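Long-range contact in odorant-binding protein 1F (Rattus norvegicus, PDB 3FIQ), which probably binds a wide variety of chemical odorants in the nasal epithelium, as a secreted protein of the lipocalin family: residues 7-18 / 37-48. Sequence-based numbering, arbitrary orientation. Where two conformers were deposited one is given.
Sequences ISPSEVNGDWRT and AYFQHMECGDEC. With EDO (1,2-ethanediol), chain D.
Asn-13 grips both backbone polar atoms of Cys-44 with its amide: OD1 accepts from Cys-44 N at 2.8 Å, and ND2 donates to Cys-44 O, which lies in the amide plane. This pair of amide bonds opens the antiparallel pairing of the first two strands of the lipocalin barrel, just after the short helix 9-12. Gly-14 and Met-42 follow as a hydrogen-bonded pair, with Gly-14 N to Met-42 O and the reciprocal bond both 3.0 Å. Gln-40 and His-41 form a classic beta bulge against Ile-54 of strand 50-59, and Gln-40 O accepts a hydrogen bond from Trp-16 N, which lies well above the carbonyl plane. Farther on, Thr-18 OG1, set anti to its own carbonyl carbon (chi1 -58°), donates to Ala-37 O at 2.7 Å and accepts from Phe-39 N, while water 2 joins Thr-18 N to Phe-39 O. Trp-16, the tryptophan of the lipocalin Gly-X-Trp signature, helps fix its indole by donating from NE1 to Val-12 O.

On the sheet face opposite Met-42, Gly-14 O sits over the His-41 ring and Asp-15 OD1 lies at its edge, the carboxylate and ring planes 74° apart. In the conformer given, Val-12 CG2 and Pro-9 pack against the Cys-44–Cys-48 disulfide. Over one face of the Trp-16 indole, Met-42 CE stands 3.4 Å from the centroid of the five-membered ring, a CH-pi contact only 7° off the normal.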
# COMPACT_ATOMS: atom_id res chain seq x y z
N ILE A 7 -9.53 -2.94 10.66
CA ILE A 7 -9.92 -3.96 9.68
C ILE A 7 -10.02 -5.33 10.34
O ILE A 7 -9.30 -5.67 11.29
CB ILE A 7 -8.90 -4.06 8.52
CG1 ILE A 7 -7.48 -4.08 9.07
CG2 ILE A 7 -9.10 -2.96 7.59
CD1 ILE A 7 -6.41 -4.05 7.99
N SER A 8 -10.94 -6.11 9.80
CA SER A 8 -11.19 -7.44 10.31
C SER A 8 -10.71 -8.47 9.35
O SER A 8 -10.52 -8.23 8.19
CB SER A 8 -12.67 -7.62 10.54
OG SER A 8 -13.31 -7.72 9.34
N PRO A 9 -10.49 -9.66 9.82
CA PRO A 9 -10.13 -10.70 8.87
C PRO A 9 -11.11 -10.88 7.73
O PRO A 9 -10.71 -11.13 6.57
CB PRO A 9 -10.06 -11.96 9.71
CG PRO A 9 -9.96 -11.45 11.14
CD PRO A 9 -10.45 -10.10 11.23
N SER A 10 -12.40 -10.87 8.04
CA SER A 10 -13.40 -11.03 7.00
C SER A 10 -13.27 -9.93 5.96
O SER A 10 -13.47 -10.17 4.75
CB SER A 10 -14.81 -10.92 7.61
OG SER A 10 -15.08 -12.06 8.40
N GLU A 11 -12.95 -8.71 6.38
CA GLU A 11 -12.77 -7.59 5.44
C GLU A 11 -11.56 -7.76 4.54
O GLU A 11 -11.61 -7.54 3.30
CB GLU A 11 -12.67 -6.26 6.16
CG GLU A 11 -14.02 -5.76 6.71
CD GLU A 11 -13.93 -4.64 7.69
OE1 GLU A 11 -12.92 -4.46 8.37
OE2 GLU A 11 -14.92 -3.92 7.83
N VAL A 12 -10.47 -8.19 5.14
CA VAL A 12 -9.23 -8.16 4.37
C VAL A 12 -8.75 -9.47 3.73
O VAL A 12 -8.04 -9.40 2.74
CB VAL A 12 -8.07 -7.56 5.15
CG1 VAL A 12 -8.41 -6.23 5.72
CG2 VAL A 12 -7.72 -8.42 6.18
N ASN A 13 -9.14 -10.64 4.21
CA ASN A 13 -8.54 -11.85 3.79
C ASN A 13 -8.87 -12.17 2.34
O ASN A 13 -10.03 -12.21 1.96
CB ASN A 13 -8.92 -12.99 4.71
CG ASN A 13 -8.18 -12.94 6.02
OD1 ASN A 13 -7.52 -11.98 6.32
ND2 ASN A 13 -8.41 -13.92 6.84
N GLY A 14 -7.88 -12.35 1.51
CA GLY A 14 -8.12 -12.66 0.11
C GLY A 14 -7.13 -11.97 -0.80
O GLY A 14 -6.18 -11.36 -0.30
N ASP A 15 -7.40 -12.03 -2.10
CA ASP A 15 -6.51 -11.41 -3.07
C ASP A 15 -6.81 -9.92 -3.17
O ASP A 15 -7.96 -9.49 -3.10
CB ASP A 15 -6.77 -12.06 -4.42
CG ASP A 15 -6.28 -13.49 -4.53
OD1 ASP A 15 -5.45 -13.98 -3.76
OD2 ASP A 15 -6.73 -14.15 -5.52
N TRP A 16 -5.74 -9.15 -3.40
CA TRP A 16 -5.80 -7.70 -3.56
C TRP A 16 -4.76 -7.34 -4.57
O TRP A 16 -3.78 -8.05 -4.76
CB TRP A 16 -5.46 -6.96 -2.26
CG TRP A 16 -6.53 -7.05 -1.20
CD1 TRP A 16 -6.66 -8.07 -0.32
CD2 TRP A 16 -7.61 -6.15 -0.96
NE1 TRP A 16 -7.74 -7.85 0.46
CE2 TRP A 16 -8.35 -6.68 0.07
CE3 TRP A 16 -7.99 -4.92 -1.49
CZ2 TRP A 16 -9.48 -6.03 0.61
CZ3 TRP A 16 -9.07 -4.29 -0.98
CH2 TRP A 16 -9.82 -4.83 0.06
N ARG A 17 -4.96 -6.22 -5.22
CA ARG A 17 -3.99 -5.67 -6.14
C ARG A 17 -3.79 -4.22 -5.84
O ARG A 17 -4.57 -3.58 -5.14
CB ARG A 17 -4.53 -5.74 -7.60
CG ARG A 17 -5.78 -4.87 -7.87
CD ARG A 17 -6.48 -5.21 -9.20
NE ARG A 17 -5.63 -4.97 -10.32
CZ ARG A 17 -5.75 -5.45 -11.55
NH1 ARG A 17 -6.79 -6.22 -11.90
NH2 ARG A 17 -4.82 -5.15 -12.47
N THR A 18 -2.67 -3.69 -6.32
CA THR A 18 -2.39 -2.27 -6.15
C THR A 18 -2.86 -1.52 -7.36
O THR A 18 -2.41 -1.79 -8.50
CB THR A 18 -0.92 -2.03 -5.98
OG1 THR A 18 -0.42 -2.75 -4.86
CG2 THR A 18 -0.63 -0.53 -5.74
N ALA A 37 5.03 -1.54 -4.72
CA ALA A 37 4.54 -2.85 -4.35
C ALA A 37 3.25 -3.16 -5.05
O ALA A 37 2.25 -2.40 -4.91
CB ALA A 37 4.25 -2.88 -2.89
N TYR A 38 3.28 -4.26 -5.80
CA TYR A 38 2.10 -4.77 -6.54
C TYR A 38 1.46 -5.83 -5.62
O TYR A 38 1.94 -6.98 -5.53
CB TYR A 38 2.48 -5.39 -7.84
CG TYR A 38 3.03 -4.46 -8.90
CD1 TYR A 38 4.37 -4.05 -8.90
CD2 TYR A 38 2.19 -3.95 -9.91
CE1 TYR A 38 4.84 -3.15 -9.91
CE2 TYR A 38 2.65 -3.11 -10.88
CZ TYR A 38 3.99 -2.70 -10.87
OH TYR A 38 4.48 -1.87 -11.85
N PHE A 39 0.42 -5.44 -4.88
CA PHE A 39 -0.17 -6.38 -3.91
C PHE A 39 -0.64 -7.61 -4.64
O PHE A 39 -1.05 -7.56 -5.81
CB PHE A 39 -1.37 -5.72 -3.19
CG PHE A 39 -0.96 -4.93 -1.93
CD1 PHE A 39 0.26 -4.27 -1.82
CD2 PHE A 39 -1.83 -4.80 -0.88
CE1 PHE A 39 0.61 -3.55 -0.64
CE2 PHE A 39 -1.48 -4.06 0.26
CZ PHE A 39 -0.28 -3.44 0.36
N GLN A 40 -0.61 -8.71 -3.91
CA GLN A 40 -1.23 -9.96 -4.31
C GLN A 40 -2.26 -10.48 -3.34
O GLN A 40 -3.31 -11.01 -3.74
CB GLN A 40 -0.12 -10.98 -4.56
CG GLN A 40 -0.65 -12.32 -5.10
CD GLN A 40 0.49 -13.23 -5.48
OE1 GLN A 40 0.92 -14.09 -4.69
NE2 GLN A 40 0.99 -13.03 -6.67
N HIS A 41 -1.98 -10.43 -2.03
CA HIS A 41 -2.84 -11.09 -1.05
C HIS A 41 -2.63 -10.52 0.31
O HIS A 41 -1.52 -10.08 0.63
CB HIS A 41 -2.48 -12.61 -1.03
CG HIS A 41 -3.47 -13.50 -0.34
ND1 HIS A 41 -3.40 -13.78 1.01
CD2 HIS A 41 -4.59 -14.15 -0.80
CE1 HIS A 41 -4.43 -14.56 1.34
NE2 HIS A 41 -5.13 -14.83 0.27
N MET A 42 -3.69 -10.53 1.12
CA MET A 42 -3.62 -10.17 2.54
C MET A 42 -4.28 -11.20 3.37
O MET A 42 -5.31 -11.82 2.98
CB MET A 42 -4.26 -8.81 2.77
CG MET A 42 -3.57 -7.68 2.07
SD MET A 42 -3.90 -6.01 2.71
CE MET A 42 -5.55 -5.75 2.11
N GLU A 43 -3.72 -11.42 4.58
CA GLU A 43 -4.35 -12.37 5.47
C GLU A 43 -4.08 -12.01 6.91
O GLU A 43 -2.93 -11.80 7.28
CB GLU A 43 -3.83 -13.76 5.20
CG GLU A 43 -4.37 -14.83 6.09
CD GLU A 43 -3.57 -16.12 5.97
OE1 GLU A 43 -2.54 -16.18 5.25
OE2 GLU A 43 -3.95 -17.07 6.66
N CYS A 44 -5.11 -11.90 7.75
CA CYS A 44 -4.85 -11.82 9.17
C CYS A 44 -5.78 -12.73 9.95
O CYS A 44 -6.73 -13.28 9.37
CB CYS A 44 -4.95 -10.41 9.72
SG CYS A 44 -6.46 -9.45 9.19
N GLY A 45 -5.53 -12.85 11.25
CA GLY A 45 -6.30 -13.70 12.13
C GLY A 45 -6.98 -12.89 13.18
O GLY A 45 -7.19 -11.71 13.02
N ASP A 46 -7.38 -13.55 14.25
CA ASP A 46 -7.97 -12.90 15.39
C ASP A 46 -7.54 -11.43 15.51
O ASP A 46 -6.31 -11.11 15.64
CB ASP A 46 -7.55 -13.68 16.64
CG ASP A 46 -7.87 -15.18 16.53
OD1 ASP A 46 -9.08 -15.52 16.48
OD2 ASP A 46 -6.92 -16.01 16.49
N GLU A 47 -8.56 -10.57 15.45
CA GLU A 47 -8.43 -9.15 15.69
C GLU A 47 -7.53 -8.48 14.65
O GLU A 47 -7.25 -7.30 14.77
CB GLU A 47 -7.85 -8.88 17.09
CG GLU A 47 -8.55 -9.58 18.28
CD GLU A 47 -10.03 -9.31 18.28
OE1 GLU A 47 -10.42 -8.12 18.17
OE2 GLU A 47 -10.80 -10.30 18.37
N CYS A 48 -7.09 -9.22 13.64
CA CYS A 48 -6.11 -8.72 12.65
C CYS A 48 -4.86 -8.16 13.33
O CYS A 48 -4.29 -7.13 12.88
CB CYS A 48 -6.74 -7.63 11.79
SG CYS A 48 -6.16 -7.64 10.09
C1 EDO D . -16.47 -9.19 3.83
O1 EDO D . -15.45 -9.38 2.83
C2 EDO D . -17.02 -7.79 3.78
O2 EDO D . -16.07 -6.81 3.35
O HOH W 1 -8.81 -4.65 13.88
O HOH W 2 -0.90 -5.47 -7.69